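Local atomic coordinates of oxidoreductase protein (Agrobacterium radiobacter, PDB entry 5UI9), a protein that probably catalyses the NAD-dependent oxidation or reduction of a small hydroxylated substrate, as other members of the Gfo/Idh/MocA oxidoreductase family do. Residues V18-A23 with E293-I298; C96-A101 with V123-R128; L179-L184 with K321-V326. One frame throughout, in Å; residues are numbered along the deposited sequence.

Contact 1: V18-A23 with E293-I298; sequences VNQMHA and ESVLAI
A23 and V295 form the closest side-chain pair between helix 17-26 and helix 289-308, with A23 CB 3.6 Å from V295 CG1. This one branch of the valine does most of the touching. V295 sets CG1 opposite its own backbone N (chi1 174°), which drives the methyl into the shallow surface between N19, Q20 and A23. There V295 CG1 lies 3.9 Å from both Q20 CA and N19 O. The side chain of Q20 passes V295 at about a right angle, and only the aliphatic start of the glutamine takes part, Q20 CG standing 4.0 Å from V295 CG1. The next residue, L296, brings its CD1 methyl to 3.6 Å from A23 O, while its CB lies 4.3 Å from A23 CB. The alanine lets the backbones come close at this end, A23 CA and L296 CA being 4.9 Å apart. Over these short segments the axes approach to 8.9 Å and cross at -56°. No hydrogen bond links the two segments; methyl groups meet alanine, the glutamine stem and two backbone oxygens by van der Waals contact.

Polar ties flank it. N19 OD1 accepts a bond from Q292 NE2, and Q20 O one from Q299 NE2, so the neighbouring turns of helix 289-308 pin helix 17-26. The amide nitrogen of Q20 is held by D72. V295 also leans on F16, H124 and N126, whereas M21, pointing away, packs on I32 and I35 of strand 30-36. Helix 17-26 follows the first strand of the parallel sheet, and G12, G14 and A17 before and at its start are consistent with the GxGxxA turn of dinucleotide-binding Rossmann folds; a helix from late in the chain here packs against that first Rossmann helix.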
loop_
_atom_site.group_PDB
_atom_site.type_symbol
_atom_site.label_atom_id
_atom_site.label_comp_id
_atom_site.label_asym_id
_atom_site.label_seq_id
_atom_site.Cartn_x
_atom_site.Cartn_y
_atom_site.Cartn_z
ATOM N N VAL A 18 22.106 10.737 -23.663
ATOM C CA VAL A 18 22.520 9.757 -24.675
ATOM C C VAL A 18 21.302 8.964 -25.174
ATOM O O VAL A 18 21.200 8.688 -26.370
ATOM C CB VAL A 18 23.625 8.805 -24.136
ATOM C CG1 VAL A 18 23.941 7.687 -25.136
ATOM C CG2 VAL A 18 24.892 9.595 -23.794
ATOM N N ASN A 19 20.379 8.630 -24.262
ATOM C CA ASN A 19 19.119 7.962 -24.627
ATOM C C ASN A 19 18.230 8.871 -25.460
ATOM O O ASN A 19 17.607 8.419 -26.410
ATOM C CB ASN A 19 18.325 7.508 -23.398
ATOM C CG ASN A 19 19.073 6.502 -22.556
ATOM O OD1 ASN A 19 19.438 5.428 -23.028
ATOM N ND2 ASN A 19 19.307 6.849 -21.296
ATOM N N GLN A 20 18.159 10.143 -25.082
ATOM C CA GLN A 20 17.349 11.116 -25.813
ATOM C C GLN A 20 17.892 11.331 -27.230
ATOM O O GLN A 20 17.114 11.411 -28.180
ATOM C CB GLN A 20 17.232 12.434 -25.031
ATOM C CG GLN A 20 16.421 12.265 -23.753
ATOM C CD GLN A 20 16.299 13.512 -22.904
ATOM O OE1 GLN A 20 16.321 13.422 -21.676
ATOM N NE2 GLN A 20 16.143 14.671 -23.539
ATOM N N MET A 21 19.220 11.374 -27.357
ATOM C CA MET A 21 19.896 11.464 -28.658
ATOM C C MET A 21 19.657 10.250 -29.558
ATOM O O MET A 21 19.395 10.413 -30.754
ATOM C CB MET A 21 21.408 11.676 -28.474
ATOM C CG MET A 21 21.788 13.034 -27.899
ATOM S SD MET A 21 21.357 14.462 -28.919
ATOM C CE MET A 21 22.419 14.182 -30.346
ATOM N N HIS A 22 19.752 9.042 -28.997
ATOM C CA HIS A 22 19.400 7.828 -29.749
ATOM C C HIS A 22 17.963 7.924 -30.238
ATOM O O HIS A 22 17.685 7.699 -31.418
ATOM C CB HIS A 22 19.533 6.555 -28.903
ATOM C CG HIS A 22 20.936 6.054 -28.746
ATOM N ND1 HIS A 22 21.714 5.673 -29.816
ATOM C CD2 HIS A 22 21.679 5.811 -27.639
ATOM C CE1 HIS A 22 22.888 5.252 -29.379
ATOM N NE2 HIS A 22 22.892 5.325 -28.061
ATOM N N ALA A 23 17.057 8.273 -29.325
ATOM C CA ALA A 23 15.630 8.366 -29.654
ATOM C C ALA A 23 15.320 9.416 -30.727
ATOM O O ALA A 23 14.480 9.177 -31.592
ATOM C CB ALA A 23 14.810 8.636 -28.403
ATOM N N GLU A 293 12.404 2.872 -24.351
ATOM C CA GLU A 293 11.262 2.876 -25.272
ATOM C C GLU A 293 10.379 4.102 -25.051
ATOM O O GLU A 293 9.939 4.728 -26.019
ATOM C CB GLU A 293 10.396 1.619 -25.132
ATOM C CG GLU A 293 9.282 1.543 -26.182
ATOM C CD GLU A 293 8.374 0.333 -26.042
ATOM O OE1 GLU A 293 8.309 -0.270 -24.955
ATOM O OE2 GLU A 293 7.715 -0.031 -27.034
ATOM N N SER A 294 10.108 4.430 -23.786
ATOM C CA SER A 294 9.225 5.551 -23.466
ATOM C C SER A 294 9.805 6.916 -23.870
ATOM O O SER A 294 9.056 7.857 -24.105
ATOM C CB SER A 294 8.852 5.542 -21.981
ATOM O OG SER A 294 9.915 5.979 -21.158
ATOM N N VAL A 295 11.133 7.004 -23.946
ATOM C CA VAL A 295 11.827 8.202 -24.424
ATOM C C VAL A 295 11.471 8.441 -25.892
ATOM O O VAL A 295 11.166 9.559 -26.271
ATOM C CB VAL A 295 13.372 8.093 -24.259
ATOM C CG1 VAL A 295 14.082 9.277 -24.900
ATOM C CG2 VAL A 295 13.771 7.968 -22.791
ATOM N N LEU A 296 11.508 7.390 -26.705
ATOM C CA LEU A 296 11.070 7.489 -28.102
ATOM C C LEU A 296 9.591 7.895 -28.208
ATOM O O LEU A 296 9.252 8.794 -28.987
ATOM C CB LEU A 296 11.331 6.185 -28.867
ATOM C CG LEU A 296 10.872 6.133 -30.331
ATOM C CD1 LEU A 296 11.479 7.271 -31.140
ATOM C CD2 LEU A 296 11.194 4.789 -30.964
ATOM N N ALA A 297 8.736 7.243 -27.417
ATOM C CA ALA A 297 7.292 7.522 -27.400
ATOM C C ALA A 297 6.992 8.990 -27.103
ATOM O O ALA A 297 6.245 9.636 -27.844
ATOM C CB ALA A 297 6.577 6.619 -26.392
ATOM N N ILE A 298 7.594 9.524 -26.041
ATOM C CA ILE A 298 7.336 10.914 -25.655
ATOM C C ILE A 298 7.943 11.907 -26.656
ATOM O O ILE A 298 7.356 12.955 -26.899
ATOM C CB ILE A 298 7.760 11.229 -24.192
ATOM C CG1 ILE A 298 6.966 12.427 -23.657
ATOM C CG2 ILE A 298 9.253 11.469 -24.073
ATOM C CD1 ILE A 298 7.314 12.830 -22.242
#

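Contact 2: C96-A101 with V123-R128; sequences CQKPFA and VHENFR. With NAD (nicotinamide-adenine-dinucleotide), chain C; 8A1 ((2S)-2,3-dihydroxy-2-methylpropanoic acid), chain D.
F100 and V123 meet face-on: V123 CG2 sits over the centre of the phenyl ring, a CH-pi contact 3.8 Å from the centroid and 11° off the ring normal. V123 directs this methyl by keeping CG1, its other branch, opposite the backbone N. Nearby, H124 N donates to C96 O at 2.7 Å, joining the two parallel strands.

Q97 and H124 run side by side, amide and imidazole planes 24° apart, with Q97 NE2 over one face of the ring near its rim. The bend of Q97 at chi2 brings NE2 to the nicotinamide oxygen O7N of NAD at 3.2 Å; Q20 OE1 also accepts from this nitrogen. N126 grips the same carboxamide, receiving NAD N7N on OD1 at 3.1 Å, and H124 NE2 steadies the asparagine by accepting from N126 ND2 in the ring plane.

K98 curls through three successive turns (chi1 42°), its CG 3.7 Å from H124 O, before NZ reaches NAD O2D, the carboxylate oxygen O of 8A1 at 2.7 Å, and D178 in a salt bridge. The backbone oxygen of K98 takes the ribose hydroxyls O2D and O3D, just before the cis peptide of P99.

Strands 94-97 and 121-124 are parallel neighbours in a beta-alpha-beta unit, with crossover helix 104-116 packed on F100 and helix 289-308 on H124.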
loop_
_atom_site.group_PDB
_atom_site.type_symbol
_atom_site.label_atom_id
_atom_site.label_comp_id
_atom_site.label_asym_id
_atom_site.label_seq_id
_atom_site.Cartn_x
_atom_site.Cartn_y
_atom_site.Cartn_z
ATOM N N CYS A 96 11.648 20.092 -21.355
ATOM C CA CYS A 96 12.421 20.196 -20.119
ATOM C C CYS A 96 12.327 18.908 -19.306
ATOM O O CYS A 96 11.236 18.411 -19.043
ATOM C CB CYS A 96 11.915 21.354 -19.283
ATOM S SG CYS A 96 13.003 21.711 -17.892
ATOM N N GLN A 97 13.475 18.369 -18.920
ATOM C CA GLN A 97 13.525 17.153 -18.098
ATOM C C GLN A 97 12.939 17.348 -16.704
ATOM O O GLN A 97 12.821 18.471 -16.214
ATOM C CB GLN A 97 14.966 16.620 -17.991
ATOM C CG GLN A 97 15.274 15.459 -18.929
ATOM C CD GLN A 97 14.579 14.172 -18.524
ATOM O OE1 GLN A 97 13.942 14.103 -17.463
ATOM N NE2 GLN A 97 14.686 13.147 -19.369
ATOM N N LYS A 98 12.571 16.233 -16.075
ATOM C CA LYS A 98 12.218 16.230 -14.653
ATOM C C LYS A 98 13.514 16.228 -13.829
ATOM O O LYS A 98 14.575 15.918 -14.378
ATOM C CB LYS A 98 11.296 15.057 -14.245
ATOM C CG LYS A 98 11.579 13.659 -14.801
ATOM C CD LYS A 98 12.900 13.024 -14.374
ATOM C CE LYS A 98 12.980 12.780 -12.869
ATOM N NZ LYS A 98 14.121 11.894 -12.514
ATOM N N PRO A 99 13.474 16.639 -12.557
ATOM C CA PRO A 99 12.387 17.426 -11.972
ATOM C C PRO A 99 12.227 18.765 -12.707
ATOM O O PRO A 99 13.228 19.412 -13.015
ATOM C CB PRO A 99 12.865 17.693 -10.536
ATOM C CG PRO A 99 14.123 16.903 -10.351
ATOM C CD PRO A 99 14.678 16.656 -11.715
ATOM N N PHE A 100 10.983 19.159 -12.971
ATOM C CA PHE A 100 10.678 20.359 -13.772
ATOM C C PHE A 100 11.457 21.576 -13.263
ATOM O O PHE A 100 12.235 22.184 -14.006
ATOM C CB PHE A 100 9.154 20.595 -13.755
ATOM C CG PHE A 100 8.650 21.689 -14.663
ATOM C CD1 PHE A 100 9.391 22.196 -15.735
ATOM C CD2 PHE A 100 7.358 22.168 -14.470
ATOM C CE1 PHE A 100 8.870 23.193 -16.548
ATOM C CE2 PHE A 100 6.829 23.156 -15.287
ATOM C CZ PHE A 100 7.585 23.670 -16.326
ATOM N N ALA A 101 11.273 21.873 -11.979
ATOM C CA ALA A 101 11.899 23.008 -11.315
ATOM C C ALA A 101 12.331 22.630 -9.904
ATOM O O ALA A 101 12.061 21.515 -9.444
ATOM C CB ALA A 101 10.915 24.163 -11.258
ATOM N N VAL A 123 7.153 18.873 -20.287
ATOM C CA VAL A 123 8.072 18.220 -19.364
ATOM C C VAL A 123 8.341 16.818 -19.889
ATOM O O VAL A 123 7.408 16.088 -20.247
ATOM C CB VAL A 123 7.521 18.188 -17.924
ATOM C CG1 VAL A 123 8.505 17.496 -16.973
ATOM C CG2 VAL A 123 7.231 19.612 -17.469
ATOM N N HIS A 124 9.614 16.442 -19.966
ATOM C CA HIS A 124 9.962 15.083 -20.346
ATOM C C HIS A 124 9.664 14.202 -19.123
ATOM O O HIS A 124 10.532 13.944 -18.293
ATOM C CB HIS A 124 11.418 14.972 -20.815
ATOM C CG HIS A 124 11.760 13.651 -21.436
ATOM N ND1 HIS A 124 12.259 13.543 -22.716
ATOM C CD2 HIS A 124 11.685 12.386 -20.950
ATOM C CE1 HIS A 124 12.478 12.271 -22.991
ATOM N NE2 HIS A 124 12.130 11.545 -21.939
ATOM N N GLU A 125 8.403 13.792 -19.020
ATOM C CA GLU A 125 7.929 12.915 -17.966
ATOM C C GLU A 125 7.479 11.610 -18.635
ATOM O O GLU A 125 6.334 11.500 -19.092
ATOM C CB GLU A 125 6.793 13.616 -17.209
ATOM C CG GLU A 125 6.145 12.806 -16.099
ATOM C CD GLU A 125 7.153 12.071 -15.231
ATOM O OE1 GLU A 125 7.923 12.736 -14.504
ATOM O OE2 GLU A 125 7.180 10.826 -15.306
ATOM N N ASN A 126 8.395 10.637 -18.693
ATOM C CA ASN A 126 8.263 9.493 -19.620
ATOM C C ASN A 126 7.675 8.200 -19.028
ATOM O O ASN A 126 7.390 7.262 -19.773
ATOM C CB ASN A 126 9.590 9.226 -20.391
ATOM C CG ASN A 126 10.789 8.930 -19.487
ATOM O OD1 ASN A 126 10.655 8.384 -18.394
ATOM N ND2 ASN A 126 11.981 9.283 -19.961
ATOM N N PHE A 127 7.453 8.159 -17.714
ATOM C CA PHE A 127 6.952 6.930 -17.059
ATOM C C PHE A 127 5.537 6.580 -17.504
ATOM O O PHE A 127 5.274 5.429 -17.834
ATOM C CB PHE A 127 7.050 7.016 -15.531
ATOM C CG PHE A 127 8.336 6.471 -14.981
ATOM C CD1 PHE A 127 9.555 6.939 -15.441
ATOM C CD2 PHE A 127 8.329 5.486 -13.989
ATOM C CE1 PHE A 127 10.745 6.433 -14.941
ATOM C CE2 PHE A 127 9.515 4.986 -13.476
ATOM C CZ PHE A 127 10.724 5.450 -13.954
ATOM N N ARG A 128 4.650 7.574 -17.583
ATOM C CA ARG A 128 3.297 7.348 -18.122
ATOM C C ARG A 128 3.285 6.882 -19.591
ATOM O O ARG A 128 2.291 6.316 -20.050
ATOM C CB ARG A 128 2.415 8.592 -17.962
ATOM C CG ARG A 128 2.794 9.775 -18.860
ATOM C CD ARG A 128 1.639 10.740 -19.026
ATOM N NE ARG A 128 1.382 11.499 -17.807
ATOM C CZ ARG A 128 0.465 12.456 -17.684
ATOM N NH1 ARG A 128 -0.311 12.797 -18.709
ATOM N NH2 ARG A 128 0.332 13.096 -16.531
HETATM P PA NAD C . 24.205 14.463 -15.744
HETATM O O1A NAD C . 24.882 15.276 -14.662
HETATM O O2A NAD C . 24.776 13.136 -16.162
HETATM O O5B NAD C . 24.075 15.377 -17.051
HETATM C C5B NAD C . 23.829 16.776 -16.996
HETATM C C4B NAD C . 24.697 17.425 -18.063
HETATM O O4B NAD C . 24.268 18.770 -18.249
HETATM C C3B NAD C . 26.166 17.477 -17.672
HETATM O O3B NAD C . 26.962 16.951 -18.743
HETATM C C2B NAD C . 26.458 18.947 -17.408
HETATM O O2B NAD C . 27.777 19.309 -17.817
HETATM C C1B NAD C . 25.397 19.643 -18.244
HETATM N N9A NAD C . 24.917 20.967 -17.784
HETATM C C8A NAD C . 24.477 21.310 -16.557
HETATM N N7A NAD C . 24.084 22.610 -16.546
HETATM C C5A NAD C . 24.255 23.108 -17.785
HETATM C C6A NAD C . 24.045 24.407 -18.479
HETATM N N6A NAD C . 23.553 25.482 -17.826
HETATM N N1A NAD C . 24.357 24.482 -19.794
HETATM C C2A NAD C . 24.854 23.432 -20.481
HETATM N N3A NAD C . 25.069 22.230 -19.913
HETATM C C4A NAD C . 24.794 22.011 -18.600
HETATM O O3 NAD C . 22.663 14.275 -15.332
HETATM P PN NAD C . 21.731 13.067 -15.862
HETATM O O1N NAD C . 21.924 11.848 -14.995
HETATM O O2N NAD C . 21.884 12.936 -17.356
HETATM O O5D NAD C . 20.304 13.683 -15.495
HETATM C C5D NAD C . 19.871 14.888 -16.113
HETATM C C4D NAD C . 18.386 15.046 -15.852
HETATM O O4D NAD C . 17.702 13.927 -16.423
HETATM C C3D NAD C . 18.064 15.075 -14.365
HETATM O O3D NAD C . 17.180 16.164 -14.078
HETATM C C2D NAD C . 17.407 13.733 -14.088
HETATM O O2D NAD C . 16.375 13.805 -13.104
HETATM C C1D NAD C . 16.831 13.350 -15.450
HETATM N N1N NAD C . 16.669 11.906 -15.697
HETATM C C2N NAD C . 15.500 11.510 -16.233
HETATM C C3N NAD C . 15.228 10.180 -16.515
HETATM C C7N NAD C . 13.891 9.831 -17.111
HETATM O O7N NAD C . 13.360 10.622 -17.887
HETATM N N7N NAD C . 13.298 8.676 -16.800
HETATM C C4N NAD C . 16.206 9.227 -16.229
HETATM C C5N NAD C . 17.420 9.644 -15.679
HETATM C C6N NAD C . 17.635 11.000 -15.426
HETATM O OXT 8A1 D . 14.204 7.375 -14.441
HETATM C C 8A1 D . 14.504 8.267 -13.610
HETATM O O 8A1 D . 14.020 9.419 -13.660
HETATM C CA 8A1 D . 15.470 7.943 -12.500
HETATM C CB 8A1 D . 14.624 7.539 -11.293
HETATM O O1 8A1 D . 15.430 7.021 -10.230
HETATM O O2 8A1 D . 16.263 9.101 -12.190
HETATM C C3 8A1 D . 16.422 6.828 -12.938
#

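Contact 3: L179-L184 with K321-V326; sequences LGIHTL and KTFALV. With 8A1 ((2S)-2,3-dihydroxy-2-methylpropanoic acid), chain D.
The short helical segments 179-184 and 321-326 cross at 128° with their axes 9.1 Å apart, I181 facing V326 and L184 facing T322 as the nearest backbone neighbours. V326 CG2 touches both I181 and L184. The methyl V326 CG2 lies 3.7 Å from I181 CG1, the side chains slanting across one another, and 3.9 Å from L184 CD1. I181 extends its longer branch opposite the backbone N (chi1 -163°), which carries CD1 past the valine to the ring of F323, where I181 CD1 meets F323 CD2 at 4.1 Å. L184 points toward helix 316-335, and L184 CD1 also rests 4.0 Å from L325 CB.

T322 joins from the end nearer L184. Its methyl CG2 is anti to the backbone N and touches I181 O at 3.5 Å, which leaves the hydroxyl on the other branch to bond with D185 and R188, both further along helix 175-191.

Helix 175-191 belongs to the C-terminal domain of the GFO/IDH/MocA family and covers part of its large mixed sheet: L179 and T183 pack on strands 148-156 and 225-231, and L184 on V228. On helix 316-335, L325 also touches I341, close to the C-terminal end of the chain.

H182 points away from helix 316-335, and its imidazole reaches the bound 8A1. H182 NE2 donates to the carboxylate oxygen O of 8A1 at 2.6 Å, nearly straight at 167° and with the acceptor at the ring edge in its plane. The other ring nitrogen, ND1, is bonded to E125 OE2, and the ring stacks with F127, which together hold the imidazole in place.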
loop_
_atom_site.group_PDB
_atom_site.type_symbol
_atom_site.label_atom_id
_atom_site.label_comp_id
_atom_site.label_asym_id
_atom_site.label_seq_id
_atom_site.Cartn_x
_atom_site.Cartn_y
_atom_site.Cartn_z
ATOM N N LEU A 179 12.193 10.127 -8.205
ATOM C CA LEU A 179 11.478 8.935 -8.653
ATOM C C LEU A 179 9.986 9.008 -8.351
ATOM O O LEU A 179 9.162 8.711 -9.229
ATOM C CB LEU A 179 12.134 7.705 -8.014
ATOM C CG LEU A 179 11.574 6.299 -8.246
ATOM C CD1 LEU A 179 10.393 6.000 -7.333
ATOM C CD2 LEU A 179 11.229 6.053 -9.710
ATOM N N GLY A 180 9.639 9.395 -7.119
ATOM C CA GLY A 180 8.247 9.617 -6.712
ATOM C C GLY A 180 7.501 10.553 -7.643
ATOM O O GLY A 180 6.303 10.388 -7.873
ATOM N N ILE A 181 8.218 11.538 -8.177
ATOM C CA ILE A 181 7.690 12.432 -9.196
ATOM C C ILE A 181 7.056 11.656 -10.367
ATOM O O ILE A 181 5.990 12.034 -10.843
ATOM C CB ILE A 181 8.791 13.422 -9.660
ATOM C CG1 ILE A 181 8.193 14.625 -10.389
ATOM C CG2 ILE A 181 9.854 12.738 -10.514
ATOM C CD1 ILE A 181 9.133 15.816 -10.393
ATOM N N HIS A 182 7.688 10.558 -10.788
ATOM C CA HIS A 182 7.125 9.672 -11.802
ATOM C C HIS A 182 5.902 8.927 -11.288
ATOM O O HIS A 182 4.875 8.871 -11.965
ATOM C CB HIS A 182 8.126 8.599 -12.256
ATOM C CG HIS A 182 9.353 9.126 -12.930
ATOM N ND1 HIS A 182 9.308 9.880 -14.086
ATOM C CD2 HIS A 182 10.664 8.948 -12.646
ATOM C CE1 HIS A 182 10.541 10.165 -14.466
ATOM N NE2 HIS A 182 11.382 9.619 -13.606
ATOM N N THR A 183 6.035 8.309 -10.113
ATOM C CA THR A 183 4.977 7.453 -9.573
ATOM C C THR A 183 3.705 8.256 -9.268
ATOM O O THR A 183 2.590 7.778 -9.488
ATOM C CB THR A 183 5.437 6.729 -8.289
ATOM O OG1 THR A 183 6.827 6.398 -8.383
ATOM C CG2 THR A 183 4.638 5.461 -8.079
ATOM N N LEU A 184 3.896 9.463 -8.743
ATOM C CA LEU A 184 2.804 10.415 -8.519
ATOM C C LEU A 184 2.147 10.869 -9.825
ATOM O O LEU A 184 0.927 11.063 -9.876
ATOM C CB LEU A 184 3.315 11.640 -7.747
ATOM C CG LEU A 184 3.712 11.375 -6.291
ATOM C CD1 LEU A 184 4.554 12.521 -5.749
ATOM C CD2 LEU A 184 2.477 11.144 -5.426
ATOM N N LYS A 321 0.485 20.069 -11.750
ATOM C CA LYS A 321 -0.400 19.267 -10.894
ATOM C C LYS A 321 0.276 17.994 -10.377
ATOM O O LYS A 321 -0.139 17.449 -9.357
ATOM C CB LYS A 321 -1.725 18.976 -11.604
ATOM C CG LYS A 321 -2.577 20.238 -11.766
ATOM C CD LYS A 321 -3.848 20.011 -12.574
ATOM C CE LYS A 321 -3.573 20.051 -14.067
ATOM N NZ LYS A 321 -4.791 19.740 -14.864
ATOM N N THR A 322 1.308 17.532 -11.081
ATOM C CA THR A 322 2.198 16.492 -10.577
ATOM C C THR A 322 3.213 17.093 -9.607
ATOM O O THR A 322 3.399 16.575 -8.498
ATOM C CB THR A 322 2.927 15.774 -11.733
ATOM O OG1 THR A 322 1.981 14.984 -12.462
ATOM C CG2 THR A 322 4.044 14.871 -11.222
ATOM N N PHE A 323 3.869 18.174 -10.024
ATOM C CA PHE A 323 4.926 18.780 -9.211
ATOM C C PHE A 323 4.435 19.249 -7.847
ATOM O O PHE A 323 5.145 19.095 -6.859
ATOM C CB PHE A 323 5.637 19.938 -9.931
ATOM C CG PHE A 323 6.946 20.294 -9.293
ATOM C CD1 PHE A 323 6.993 21.158 -8.201
ATOM C CD2 PHE A 323 8.126 19.713 -9.734
ATOM C CE1 PHE A 323 8.193 21.452 -7.575
ATOM C CE2 PHE A 323 9.334 20.013 -9.120
ATOM C CZ PHE A 323 9.366 20.885 -8.040
ATOM N N ALA A 324 3.233 19.820 -7.806
ATOM C CA ALA A 324 2.561 20.173 -6.547
ATOM C C ALA A 324 2.527 19.020 -5.544
ATOM O O ALA A 324 2.710 19.240 -4.345
ATOM C CB ALA A 324 1.147 20.655 -6.820
ATOM N N LEU A 325 2.299 17.805 -6.047
ATOM C CA LEU A 325 2.236 16.608 -5.206
ATOM C C LEU A 325 3.593 16.286 -4.601
ATOM O O LEU A 325 3.658 15.833 -3.459
ATOM C CB LEU A 325 1.706 15.389 -5.978
ATOM C CG LEU A 325 0.385 15.514 -6.743
ATOM C CD1 LEU A 325 0.036 14.206 -7.436
ATOM C CD2 LEU A 325 -0.769 15.962 -5.858
ATOM N N VAL A 326 4.665 16.524 -5.358
ATOM C CA VAL A 326 6.032 16.346 -4.850
ATOM C C VAL A 326 6.315 17.315 -3.697
ATOM O O VAL A 326 6.769 16.899 -2.630
ATOM C CB VAL A 326 7.096 16.510 -5.966
ATOM C CG1 VAL A 326 8.512 16.590 -5.393
ATOM C CG2 VAL A 326 6.997 15.361 -6.957
HETATM O OXT 8A1 D . 14.204 7.375 -14.441
HETATM C C 8A1 D . 14.504 8.267 -13.610
HETATM O O 8A1 D . 14.020 9.419 -13.660
HETATM C CA 8A1 D . 15.470 7.943 -12.500
HETATM C CB 8A1 D . 14.624 7.539 -11.293
HETATM O O1 8A1 D . 15.430 7.021 -10.230
HETATM O O2 8A1 D . 16.263 9.101 -12.190
HETATM C C3 8A1 D . 16.422 6.828 -12.938
#

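Overall arrangement
From the N terminus, the chain first lays down helix 17-26, whose partner in contact 1 comes some 270 residues later. Inside that long loop, contact 2 closes a short one, joining successive parallel strands at the edge of the Rossmann sheet. Contact 3 opens after contact 2 has closed, in the C-terminal domain, and ends on helix 316-335, beyond helix 289-308; contacts 1 and 3 therefore cross along the chain without touching. Contact 2 lies between them in space, meeting contact 1 through I298 against H124 and contact 3 through A101 against F323. Contacts 2 and 3 both reach 8A1, tying the nucleotide-binding part to the sheet-bearing part around the bound 8A1.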